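Local coordinates for protein farnesyltransferase, putative (Trypanosoma cruzi, PDB 3WCA) that probably condenses two molecules of farnesyl diphosphate into squalene, using magnesium and NADPH or NADH, at the start of the branch leading to lanosterol, at residues A[144-148]-A[149-153]; A[221-224]-A[225-228]; A[229-233]-A[234-238]; A[256-259]-A[260-263]. The protein carries 1 engineered substitution. One frame throughout, in Å; residues are numbered along the deposited sequence.

Contact 1: A[144-148]-A[149-153]; sequences CDFLT and RKVET
Arg149 reaches back over the end of helix 126-147 and meets Asp145 and Phe146 there. Its guanidinium is the tight part of the contact. One face is stacked on the Phe146 ring, with the two centres 4.2 Å apart and the planes 24° apart. Phe146 CE1 sits over the middle of the guanidinium, 3.6 Å from Arg149 CZ. Asp145 approaches the same guanidinium at its edge. Arg149 NH2 donates to Asp145 OD2 at 2.6 Å, on the syn side of the carboxylate. A weaker bond runs from Arg149 NE to Asp145 OD1 at 3.3 Å. The carboxylate is not coplanar with the guanidinium; the planes are 55° apart. Arg149 CG stands between its own backbone N and carbonyl carbon (chi1 59°), and a bend at chi2 turns the chain back along the helix end. The salt bridge joins the last full turn of a helix to the loop 148-153, which leads into helix 154-179 of the all-helical squalene synthase fold. Asp156 on that next helix takes Arg149 NH1, so the arginine bridges both helices. Phe146 also meets Tyr160 of helix 154-179 edge-to-face. Away from the arginine the contact thins out. Val151 CG2 comes only to 4.3 Å from Phe146 CD1, obliquely to the ring. Thr148 and Lys150 are exposed, and Lys150 takes little part. The side chain of Leu147 lies about 4 Å from that of Glu71, a magnesium ligand.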
loop_
_atom_site.group_PDB
_atom_site.type_symbol
_atom_site.label_atom_id
_atom_site.label_comp_id
_atom_site.label_asym_id
_atom_site.label_seq_id
_atom_site.Cartn_x
_atom_site.Cartn_y
_atom_site.Cartn_z
ATOM N N CYS A 144 13.425 8.474 -6.105
ATOM C CA CYS A 144 14.643 8.786 -6.845
ATOM C C CYS A 144 15.775 7.877 -6.399
ATOM O O CYS A 144 16.524 7.362 -7.227
ATOM C CB CYS A 144 15.048 10.254 -6.654
ATOM S SG CYS A 144 14.073 11.432 -7.627
ATOM N N ASP A 145 15.884 7.673 -5.092
ATOM C CA ASP A 145 16.925 6.814 -4.545
ATOM C C ASP A 145 16.856 5.409 -5.130
ATOM O O ASP A 145 17.882 4.843 -5.513
ATOM C CB ASP A 145 16.814 6.749 -3.015
ATOM C CG ASP A 145 17.891 5.866 -2.382
ATOM O OD1 ASP A 145 19.008 5.783 -2.939
ATOM O OD2 ASP A 145 17.628 5.265 -1.316
ATOM N N PHE A 146 15.652 4.843 -5.210
ATOM C CA PHE A 146 15.492 3.490 -5.739
ATOM C C PHE A 146 15.308 3.407 -7.245
ATOM O O PHE A 146 15.092 2.328 -7.783
ATOM C CB PHE A 146 14.343 2.765 -5.032
ATOM C CG PHE A 146 14.694 2.294 -3.653
ATOM C CD1 PHE A 146 15.497 1.172 -3.475
ATOM C CD2 PHE A 146 14.278 3.009 -2.531
ATOM C CE1 PHE A 146 15.888 0.767 -2.200
ATOM C CE2 PHE A 146 14.662 2.612 -1.250
ATOM C CZ PHE A 146 15.472 1.485 -1.086
ATOM N N LEU A 147 15.375 4.542 -7.930
ATOM C CA LEU A 147 15.264 4.519 -9.382
ATOM C C LEU A 147 16.670 4.240 -9.907
ATOM O O LEU A 147 16.848 3.763 -11.027
ATOM C CB LEU A 147 14.770 5.859 -9.923
ATOM C CG LEU A 147 13.277 6.000 -10.225
ATOM C CD1 LEU A 147 13.012 7.401 -10.740
ATOM C CD2 LEU A 147 12.848 4.969 -11.264
ATOM N N THR A 148 17.661 4.525 -9.064
ATOM C CA THR A 148 19.058 4.327 -9.417
ATOM C C THR A 148 19.700 3.102 -8.745
ATOM O O THR A 148 20.927 2.983 -8.696
ATOM C CB THR A 148 19.888 5.605 -9.090
ATOM O OG1 THR A 148 21.279 5.351 -9.332
ATOM C CG2 THR A 148 19.688 6.028 -7.638
ATOM N N ARG A 149 18.875 2.195 -8.225
ATOM C CA ARG A 149 19.393 0.980 -7.596
ATOM C C ARG A 149 18.317 -0.067 -7.324
ATOM O O ARG A 149 17.121 0.226 -7.359
ATOM C CB ARG A 149 20.122 1.301 -6.290
ATOM C CG ARG A 149 19.285 2.003 -5.247
ATOM C CD ARG A 149 19.715 1.560 -3.855
ATOM N NE ARG A 149 19.305 2.483 -2.804
ATOM C CZ ARG A 149 19.188 2.141 -1.527
ATOM N NH1 ARG A 149 19.445 0.894 -1.155
ATOM N NH2 ARG A 149 18.825 3.043 -0.622
ATOM N N LYS A 150 18.764 -1.290 -7.054
ATOM C CA LYS A 150 17.869 -2.407 -6.782
ATOM C C LYS A 150 17.527 -2.563 -5.307
ATOM O O LYS A 150 18.067 -1.871 -4.442
ATOM C CB LYS A 150 18.497 -3.723 -7.257
ATOM C CG LYS A 150 18.264 -4.081 -8.716
ATOM C CD LYS A 150 19.375 -3.582 -9.612
ATOM C CE LYS A 150 19.167 -4.061 -11.041
ATOM N NZ LYS A 150 20.294 -3.662 -11.932
ATOM N N VAL A 151 16.616 -3.490 -5.033
ATOM C CA VAL A 151 16.219 -3.791 -3.668
ATOM C C VAL A 151 16.958 -5.078 -3.350
ATOM O O VAL A 151 16.492 -6.175 -3.661
ATOM C CB VAL A 151 14.697 -4.034 -3.548
ATOM C CG1 VAL A 151 14.332 -4.318 -2.096
ATOM C CG2 VAL A 151 13.935 -2.826 -4.056
ATOM N N GLU A 152 18.127 -4.946 -2.743
ATOM C CA GLU A 152 18.924 -6.119 -2.426
ATOM C C GLU A 152 18.634 -6.705 -1.048
ATOM O O GLU A 152 18.426 -7.911 -0.906
ATOM C CB GLU A 152 20.415 -5.774 -2.534
ATOM C CG GLU A 152 20.863 -5.279 -3.915
ATOM C CD GLU A 152 20.624 -6.302 -5.024
ATOM O OE1 GLU A 152 20.923 -7.497 -4.814
ATOM O OE2 GLU A 152 20.149 -5.908 -6.113
ATOM N N THR A 153 18.614 -5.846 -0.038
ATOM C CA THR A 153 18.400 -6.280 1.337
ATOM C C THR A 153 16.972 -6.120 1.855
ATOM O O THR A 153 16.140 -5.465 1.227
ATOM C CB THR A 153 19.309 -5.492 2.289
ATOM O OG1 THR A 153 18.946 -4.106 2.227
ATOM C CG2 THR A 153 20.800 -5.658 1.893
#

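Contact 2: A[221-224]-A[225-228]; sequences FWPR and EIWE
Trp227 folds back under the start of its own short helix and lays one indole face against Arg224. Arg224 CA sits over the five-membered ring, 3.4 Å from its centroid and 19° off the ring normal, a CH-pi contact. Further out, the arginine crosses the six-membered ring obliquely. Its guanidinium is tilted 53° to the indole, so the two do not stack flat. Arg224 NH1 is 3.3 Å from Trp227 CH2, which lies over one face of the guanidinium. Trp227 CG takes the position between backbone N and carbonyl carbon (chi1 59°), which brings the ring back beneath residue 224. The indole edge faces Trp222 O. Trp227 NE1 makes a weak, bent bond to that oxygen, and a water shared by both gives a better route: it accepts from Trp227 NE1 at 2.6 Å and donates to Trp222 O. Pro223 CG packs against Ile226 CD1 at 3.7 Å. The Arg224 NE end is held by Glu152, and Glu225 OE1 accepts from Lys154 N. Pro223 is the N-cap residue. Its carbonyl oxygen, Pro223 O, accepts from both Trp227 N, at 3.0 Å, and Ile226 N. Glu228 N bonds Arg224 O at 2.8 Å. These bonds form the first turn of the short helix that starts at Arg224, with Pro223 at its N-cap.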
loop_
_atom_site.group_PDB
_atom_site.type_symbol
_atom_site.label_atom_id
_atom_site.label_comp_id
_atom_site.label_asym_id
_atom_site.label_seq_id
_atom_site.Cartn_x
_atom_site.Cartn_y
_atom_site.Cartn_z
ATOM N N PHE A 221 10.570 -6.699 -6.796
ATOM C CA PHE A 221 10.551 -6.062 -5.489
ATOM C C PHE A 221 10.998 -7.000 -4.381
ATOM O O PHE A 221 11.551 -6.557 -3.381
ATOM C CB PHE A 221 9.147 -5.531 -5.200
ATOM C CG PHE A 221 8.684 -4.499 -6.188
ATOM C CD1 PHE A 221 9.173 -3.196 -6.130
ATOM C CD2 PHE A 221 7.796 -4.841 -7.206
ATOM C CE1 PHE A 221 8.782 -2.238 -7.081
ATOM C CE2 PHE A 221 7.400 -3.896 -8.162
ATOM C CZ PHE A 221 7.897 -2.589 -8.098
ATOM N N TRP A 222 10.754 -8.294 -4.545
ATOM C CA TRP A 222 11.173 -9.247 -3.527
ATOM C C TRP A 222 12.678 -9.013 -3.316
ATOM O O TRP A 222 13.446 -8.945 -4.281
ATOM C CB TRP A 222 10.890 -10.675 -4.008
ATOM C CG TRP A 222 9.423 -11.028 -4.066
ATOM C CD1 TRP A 222 8.367 -10.161 -4.199
ATOM C CD2 TRP A 222 8.853 -12.343 -4.009
ATOM N NE1 TRP A 222 7.178 -10.858 -4.228
ATOM C CE2 TRP A 222 7.448 -12.199 -4.115
ATOM C CE3 TRP A 222 9.394 -13.634 -3.882
ATOM C CZ2 TRP A 222 6.575 -13.297 -4.094
ATOM C CZ3 TRP A 222 8.527 -14.726 -3.863
ATOM C CH2 TRP A 222 7.130 -14.548 -3.970
ATOM N N PRO A 223 13.114 -8.869 -2.054
ATOM C CA PRO A 223 14.530 -8.633 -1.744
ATOM C C PRO A 223 15.446 -9.839 -1.951
ATOM O O PRO A 223 15.132 -10.958 -1.534
ATOM C CB PRO A 223 14.485 -8.194 -0.289
ATOM C CG PRO A 223 13.385 -9.047 0.251
ATOM C CD PRO A 223 12.318 -8.915 -0.815
ATOM N N ARG A 224 16.583 -9.603 -2.599
ATOM C CA ARG A 224 17.550 -10.668 -2.839
ATOM C C ARG A 224 17.880 -11.365 -1.518
ATOM O O ARG A 224 17.955 -12.588 -1.451
ATOM C CB ARG A 224 18.827 -10.083 -3.452
ATOM C CG ARG A 224 19.976 -11.076 -3.601
ATOM C CD ARG A 224 21.235 -10.383 -4.100
ATOM N NE ARG A 224 21.082 -9.933 -5.477
ATOM C CZ ARG A 224 21.190 -10.725 -6.537
ATOM N NH1 ARG A 224 21.464 -12.012 -6.374
ATOM N NH2 ARG A 224 21.005 -10.232 -7.756
ATOM N N GLU A 225 18.064 -10.582 -0.461
ATOM C CA GLU A 225 18.388 -11.153 0.834
ATOM C C GLU A 225 17.450 -12.302 1.180
ATOM O O GLU A 225 17.846 -13.241 1.864
ATOM C CB GLU A 225 18.323 -10.090 1.936
ATOM C CG GLU A 225 18.932 -10.568 3.249
ATOM C CD GLU A 225 18.786 -9.571 4.388
ATOM O OE1 GLU A 225 18.836 -8.352 4.128
ATOM O OE2 GLU A 225 18.640 -10.009 5.550
ATOM N N ILE A 226 16.211 -12.242 0.706
ATOM C CA ILE A 226 15.266 -13.309 1.001
ATOM C C ILE A 226 15.222 -14.390 -0.082
ATOM O O ILE A 226 15.275 -15.585 0.229
ATOM C CB ILE A 226 13.826 -12.745 1.246
ATOM C CG1 ILE A 226 13.805 -11.960 2.558
ATOM C CG2 ILE A 226 12.800 -13.881 1.290
ATOM C CD1 ILE A 226 12.434 -11.417 2.952
ATOM N N TRP A 227 15.147 -14.001 -1.350
ATOM C CA TRP A 227 15.074 -15.023 -2.380
ATOM C C TRP A 227 16.359 -15.786 -2.720
ATOM O O TRP A 227 16.287 -16.905 -3.240
ATOM C CB TRP A 227 14.446 -14.473 -3.673
ATOM C CG TRP A 227 15.121 -13.306 -4.350
ATOM C CD1 TRP A 227 14.697 -12.006 -4.350
ATOM C CD2 TRP A 227 16.245 -13.357 -5.240
ATOM N NE1 TRP A 227 15.475 -11.252 -5.189
ATOM C CE2 TRP A 227 16.435 -12.054 -5.748
ATOM C CE3 TRP A 227 17.109 -14.379 -5.658
ATOM C CZ2 TRP A 227 17.455 -11.744 -6.661
ATOM C CZ3 TRP A 227 18.124 -14.070 -6.567
ATOM C CH2 TRP A 227 18.286 -12.761 -7.056
ATOM N N GLU A 228 17.525 -15.219 -2.418
ATOM C CA GLU A 228 18.774 -15.910 -2.751
ATOM C C GLU A 228 19.006 -17.182 -1.933
ATOM O O GLU A 228 19.960 -17.927 -2.176
ATOM C CB GLU A 228 19.968 -14.957 -2.620
ATOM C CG GLU A 228 20.438 -14.659 -1.205
ATOM C CD GLU A 228 21.608 -13.687 -1.204
ATOM O OE1 GLU A 228 22.416 -13.729 -2.159
ATOM O OE2 GLU A 228 21.731 -12.886 -0.256
HETATM O O HOH W 1 16.132 -8.701 -5.295
#

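Contact 3: A[229-233]-A[234-238]; sequences KYTDD and LHAFK
Residues 229-233 form an irregular loop that turns at Asp233 into the 3-10 segment 234-238, where Ala236 N bonds Asp233 O at 2.8 Å. Asp233 O is gripped twice. Thr231 OG1 donates to it at 3.0 Å, and this hydroxyl and Ala236 N come from opposite faces of the carbonyl plane. The Asp233 side chain adds a further bond. With CG anti to its backbone N (chi1 173°), the carboxylate swings over the next residues, and Asp233 OD1 accepts from His235 N at 3.1 Å. This side-chain bond makes an Asx turn at the start of the 3-10 segment. The N-H meets OD1 from well above the carboxylate plane, and the bond is bent at 135°. The same oxygen, Asp233 OD1, lies 3.3 Å from His235 CB, with the imidazole running on past it, only 21° from the carboxylate plane. Thr231 also packs on Phe237. Its methyl, Thr231 CG2, is 3.5 Å from Phe237 CZ. Tyr230 CB approaches that ring at the edge, near its plane, at 4.2 Å from Phe237 CZ. Thr231 OG1 also passes 3.8 Å from Ala236 CB. Leu234 and Phe237 are buried, while Asp232 and Asp233 are exposed. Leu234 and Phe237 both rest on Phe209 of helix 209-213. Phe237 touches Ala246 and Tyr230 touches Cys249, both on helix 243-258, so the linker packs against helices 209-213 and 243-258.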
loop_
_atom_site.group_PDB
_atom_site.type_symbol
_atom_site.label_atom_id
_atom_site.label_comp_id
_atom_site.label_asym_id
_atom_site.label_seq_id
_atom_site.Cartn_x
_atom_site.Cartn_y
_atom_site.Cartn_z
ATOM N N LYS A 229 18.111 -17.432 -0.984
ATOM C CA LYS A 229 18.179 -18.609 -0.129
ATOM C C LYS A 229 17.450 -19.780 -0.784
ATOM O O LYS A 229 17.514 -20.915 -0.295
ATOM C CB LYS A 229 17.511 -18.330 1.220
ATOM C CG LYS A 229 18.075 -17.165 2.019
ATOM C CD LYS A 229 17.390 -17.108 3.387
ATOM C CE LYS A 229 18.021 -16.071 4.316
ATOM N NZ LYS A 229 17.850 -14.678 3.813
ATOM N N TYR A 230 16.755 -19.502 -1.886
ATOM C CA TYR A 230 15.986 -20.528 -2.582
ATOM C C TYR A 230 16.322 -20.608 -4.065
ATOM O O TYR A 230 15.999 -21.586 -4.727
ATOM C CB TYR A 230 14.486 -20.241 -2.417
ATOM C CG TYR A 230 14.074 -20.037 -0.985
ATOM C CD1 TYR A 230 13.729 -21.119 -0.180
ATOM C CD2 TYR A 230 14.084 -18.767 -0.413
ATOM C CE1 TYR A 230 13.406 -20.945 1.163
ATOM C CE2 TYR A 230 13.764 -18.583 0.933
ATOM C CZ TYR A 230 13.428 -19.677 1.713
ATOM O OH TYR A 230 13.131 -19.507 3.049
ATOM N N THR A 231 16.969 -19.583 -4.595
ATOM C CA THR A 231 17.301 -19.597 -6.008
ATOM C C THR A 231 18.366 -18.563 -6.325
ATOM O O THR A 231 18.647 -17.688 -5.508
ATOM C CB THR A 231 16.055 -19.294 -6.861
ATOM O OG1 THR A 231 16.371 -19.460 -8.245
ATOM C CG2 THR A 231 15.588 -17.859 -6.628
ATOM N N ASP A 232 18.958 -18.689 -7.510
ATOM C CA ASP A 232 19.984 -17.766 -7.978
ATOM C C ASP A 232 19.342 -16.884 -9.040
ATOM O O ASP A 232 19.850 -15.818 -9.371
ATOM C CB ASP A 232 21.170 -18.529 -8.587
ATOM C CG ASP A 232 21.972 -19.305 -7.548
ATOM O OD1 ASP A 232 22.535 -18.668 -6.630
ATOM O OD2 ASP A 232 22.044 -20.551 -7.651
ATOM N N ASP A 233 18.219 -17.352 -9.574
ATOM C CA ASP A 233 17.475 -16.615 -10.589
ATOM C C ASP A 233 15.998 -16.570 -10.219
ATOM O O ASP A 233 15.299 -17.577 -10.278
ATOM C CB ASP A 233 17.641 -17.262 -11.970
ATOM C CG ASP A 233 16.744 -16.622 -13.023
ATOM O OD1 ASP A 233 16.416 -15.427 -12.871
ATOM O OD2 ASP A 233 16.370 -17.306 -14.004
ATOM N N LEU A 234 15.540 -15.387 -9.837
ATOM C CA LEU A 234 14.159 -15.159 -9.440
ATOM C C LEU A 234 13.202 -15.652 -10.521
ATOM O O LEU A 234 12.161 -16.252 -10.220
ATOM C CB LEU A 234 13.962 -13.662 -9.187
ATOM C CG LEU A 234 12.871 -13.189 -8.237
ATOM C CD1 LEU A 234 12.939 -13.945 -6.922
ATOM C CD2 LEU A 234 13.054 -11.694 -8.005
ATOM N N HIS A 235 13.559 -15.405 -11.778
ATOM C CA HIS A 235 12.741 -15.832 -12.907
ATOM C C HIS A 235 12.503 -17.347 -12.942
ATOM O O HIS A 235 11.660 -17.832 -13.699
ATOM C CB HIS A 235 13.391 -15.400 -14.226
ATOM C CG HIS A 235 13.258 -13.938 -14.524
ATOM N ND1 HIS A 235 13.893 -12.963 -13.784
ATOM C CD2 HIS A 235 12.579 -13.288 -15.500
ATOM C CE1 HIS A 235 13.615 -11.776 -14.293
ATOM N NE2 HIS A 235 12.820 -11.945 -15.334
ATOM N N ALA A 236 13.240 -18.097 -12.128
ATOM C CA ALA A 236 13.084 -19.551 -12.100
ATOM C C ALA A 236 11.752 -19.967 -11.482
ATOM O O ALA A 236 11.237 -21.048 -11.769
ATOM C CB ALA A 236 14.240 -20.189 -11.328
ATOM N N PHE A 237 11.202 -19.105 -10.635
ATOM C CA PHE A 237 9.930 -19.383 -9.968
ATOM C C PHE A 237 8.760 -19.469 -10.939
ATOM O O PHE A 237 7.657 -19.869 -10.564
ATOM C CB PHE A 237 9.635 -18.312 -8.911
ATOM C CG PHE A 237 10.587 -18.329 -7.743
ATOM C CD1 PHE A 237 11.432 -19.420 -7.523
ATOM C CD2 PHE A 237 10.611 -17.275 -6.838
ATOM C CE1 PHE A 237 12.283 -19.455 -6.419
ATOM C CE2 PHE A 237 11.456 -17.302 -5.737
ATOM C CZ PHE A 237 12.295 -18.398 -5.525
ATOM N N LYS A 238 8.993 -19.107 -12.192
ATOM C CA LYS A 238 7.922 -19.162 -13.174
ATOM C C LYS A 238 7.738 -20.575 -13.733
ATOM O O LYS A 238 6.705 -20.887 -14.337
ATOM C CB LYS A 238 8.213 -18.168 -14.306
ATOM C CG LYS A 238 8.216 -16.707 -13.849
ATOM C CD LYS A 238 8.431 -15.736 -15.005
ATOM C CE LYS A 238 9.871 -15.745 -15.499
ATOM N NZ LYS A 238 10.086 -14.757 -16.600
#

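Contact 4: A[256-259]-A[260-263]; sequences DALV and HVPH
A type I beta turn from Leu258 to Val261 joins helix 243-258 to helix 261-269. This is a kink between two consecutive helices of the all-helical squalene synthase fold. Two bonds hold it. His260 N donates to Ala257 O at 3.1 Å, and Val261 N donates to Leu258 O at 3.2 Å. Pro262 has no N-H to give. Its CD instead fits against the carbonyls of the turn, with Pro262 CD 3.4 Å from Val259 O. The His260 ring leans back obliquely toward the preceding helix, and His260 CD2 comes within 3.3 Å of Ala257 O. This follows from CG lying anti to its carbonyl carbon (chi1 -52°). Both ring nitrogens have partners outside the turn: His195 at ND1 and Lys202 at NE2. Lys202 also forms a salt bridge with Asp256 OD2, so one lysine joins Asp256, before the turn, to His260 within it. The two end residues of the turn, Leu258 and Val261, lie side by side and point the same way, with Leu258 CD2 4.0 Å from Val261 CG2. They touch helices 274-294 and 347-362. On the His195 side, the His263 ring stacks on that histidine and turns its edge to the turn, so that Val259 O lies in the ring plane, 3.4 Å from His263 CD2.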
loop_
_atom_site.group_PDB
_atom_site.type_symbol
_atom_site.label_atom_id
_atom_site.label_comp_id
_atom_site.label_asym_id
_atom_site.label_seq_id
_atom_site.Cartn_x
_atom_site.Cartn_y
_atom_site.Cartn_z
ATOM N N ASP A 256 7.490 -12.552 6.422
ATOM C CA ASP A 256 8.020 -11.211 6.581
ATOM C C ASP A 256 6.893 -10.176 6.737
ATOM O O ASP A 256 6.997 -9.244 7.537
ATOM C CB ASP A 256 8.890 -10.854 5.394
ATOM C CG ASP A 256 9.397 -9.436 5.465
ATOM O OD1 ASP A 256 10.285 -9.177 6.300
ATOM O OD2 ASP A 256 8.900 -8.583 4.694
ATOM N N ALA A 257 5.805 -10.347 5.994
ATOM C CA ALA A 257 4.690 -9.396 6.083
ATOM C C ALA A 257 3.924 -9.518 7.393
ATOM O O ALA A 257 3.411 -8.536 7.908
ATOM C CB ALA A 257 3.733 -9.593 4.906
ATOM N N LEU A 258 3.855 -10.727 7.935
ATOM C CA LEU A 258 3.129 -10.963 9.171
ATOM C C LEU A 258 3.688 -10.189 10.351
ATOM O O LEU A 258 2.988 -9.977 11.339
ATOM C CB LEU A 258 3.114 -12.456 9.491
ATOM C CG LEU A 258 2.120 -13.252 8.651
ATOM C CD1 LEU A 258 2.247 -14.748 8.952
ATOM C CD2 LEU A 258 0.716 -12.750 8.973
ATOM N N VAL A 259 4.948 -9.784 10.246
ATOM C CA VAL A 259 5.615 -9.010 11.297
ATOM C C VAL A 259 4.813 -7.747 11.620
ATOM O O VAL A 259 4.760 -7.305 12.765
ATOM C CB VAL A 259 7.055 -8.562 10.851
ATOM C CG1 VAL A 259 7.649 -7.605 11.867
ATOM C CG2 VAL A 259 7.975 -9.773 10.705
ATOM N N HIS A 260 4.168 -7.185 10.605
ATOM C CA HIS A 260 3.418 -5.947 10.765
ATOM C C HIS A 260 2.032 -6.008 11.380
ATOM O O HIS A 260 1.528 -4.991 11.841
ATOM C CB HIS A 260 3.311 -5.272 9.410
ATOM C CG HIS A 260 4.629 -5.103 8.731
ATOM N ND1 HIS A 260 5.593 -4.232 9.190
ATOM C CD2 HIS A 260 5.161 -5.725 7.652
ATOM C CE1 HIS A 260 6.663 -4.325 8.421
ATOM N NE2 HIS A 260 6.426 -5.223 7.482
ATOM N N VAL A 261 1.433 -7.192 11.408
ATOM C CA VAL A 261 0.069 -7.351 11.899
ATOM C C VAL A 261 -0.209 -6.918 13.333
ATOM O O VAL A 261 -1.209 -6.247 13.593
ATOM C CB VAL A 261 -0.418 -8.799 11.645
ATOM C CG1 VAL A 261 -1.837 -9.011 12.182
ATOM C CG2 VAL A 261 -0.396 -9.064 10.145
ATOM N N PRO A 262 0.667 -7.270 14.284
ATOM C CA PRO A 262 0.375 -6.836 15.653
ATOM C C PRO A 262 0.263 -5.315 15.749
ATOM O O PRO A 262 -0.525 -4.794 16.535
ATOM C CB PRO A 262 1.563 -7.370 16.444
ATOM C CG PRO A 262 1.939 -8.621 15.675
ATOM C CD PRO A 262 1.857 -8.138 14.249
ATOM N N HIS A 263 1.054 -4.624 14.927
ATOM C CA HIS A 263 1.110 -3.162 14.889
ATOM C C HIS A 263 -0.091 -2.564 14.171
ATOM O O HIS A 263 -0.517 -1.451 14.463
ATOM C CB HIS A 263 2.411 -2.731 14.210
ATOM C CG HIS A 263 3.633 -3.310 14.851
ATOM N ND1 HIS A 263 4.158 -2.826 16.032
ATOM C CD2 HIS A 263 4.396 -4.377 14.513
ATOM C CE1 HIS A 263 5.187 -3.570 16.393
ATOM N NE2 HIS A 263 5.353 -4.519 15.488
#

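Contact 1 is on the surface. Contacts 2, 3 and 4 are partly buried; the centre of contact 4 is nearest the chain centre, about 14 Å away. Contacts 1 and 2 touch. Glu152 OE1 forms a salt bridge with Arg224 NE at 2.5 Å, which ties the loop before helix 154-179 to helix 224-227. Contacts 2 and 3 adjoin through Trp227 and Leu234. Contact 4 stands apart, although helix 243-258, which leads into it, packs against contacts 2 and 3. The chemistry follows position. Charge and guanidinium-ring stacking dominate contact 1, and an indole face contact 2. Contact 3 uses one aspartate's carbonyl and carboxylate as acceptors. Contact 4 relies on turn bonds and histidines.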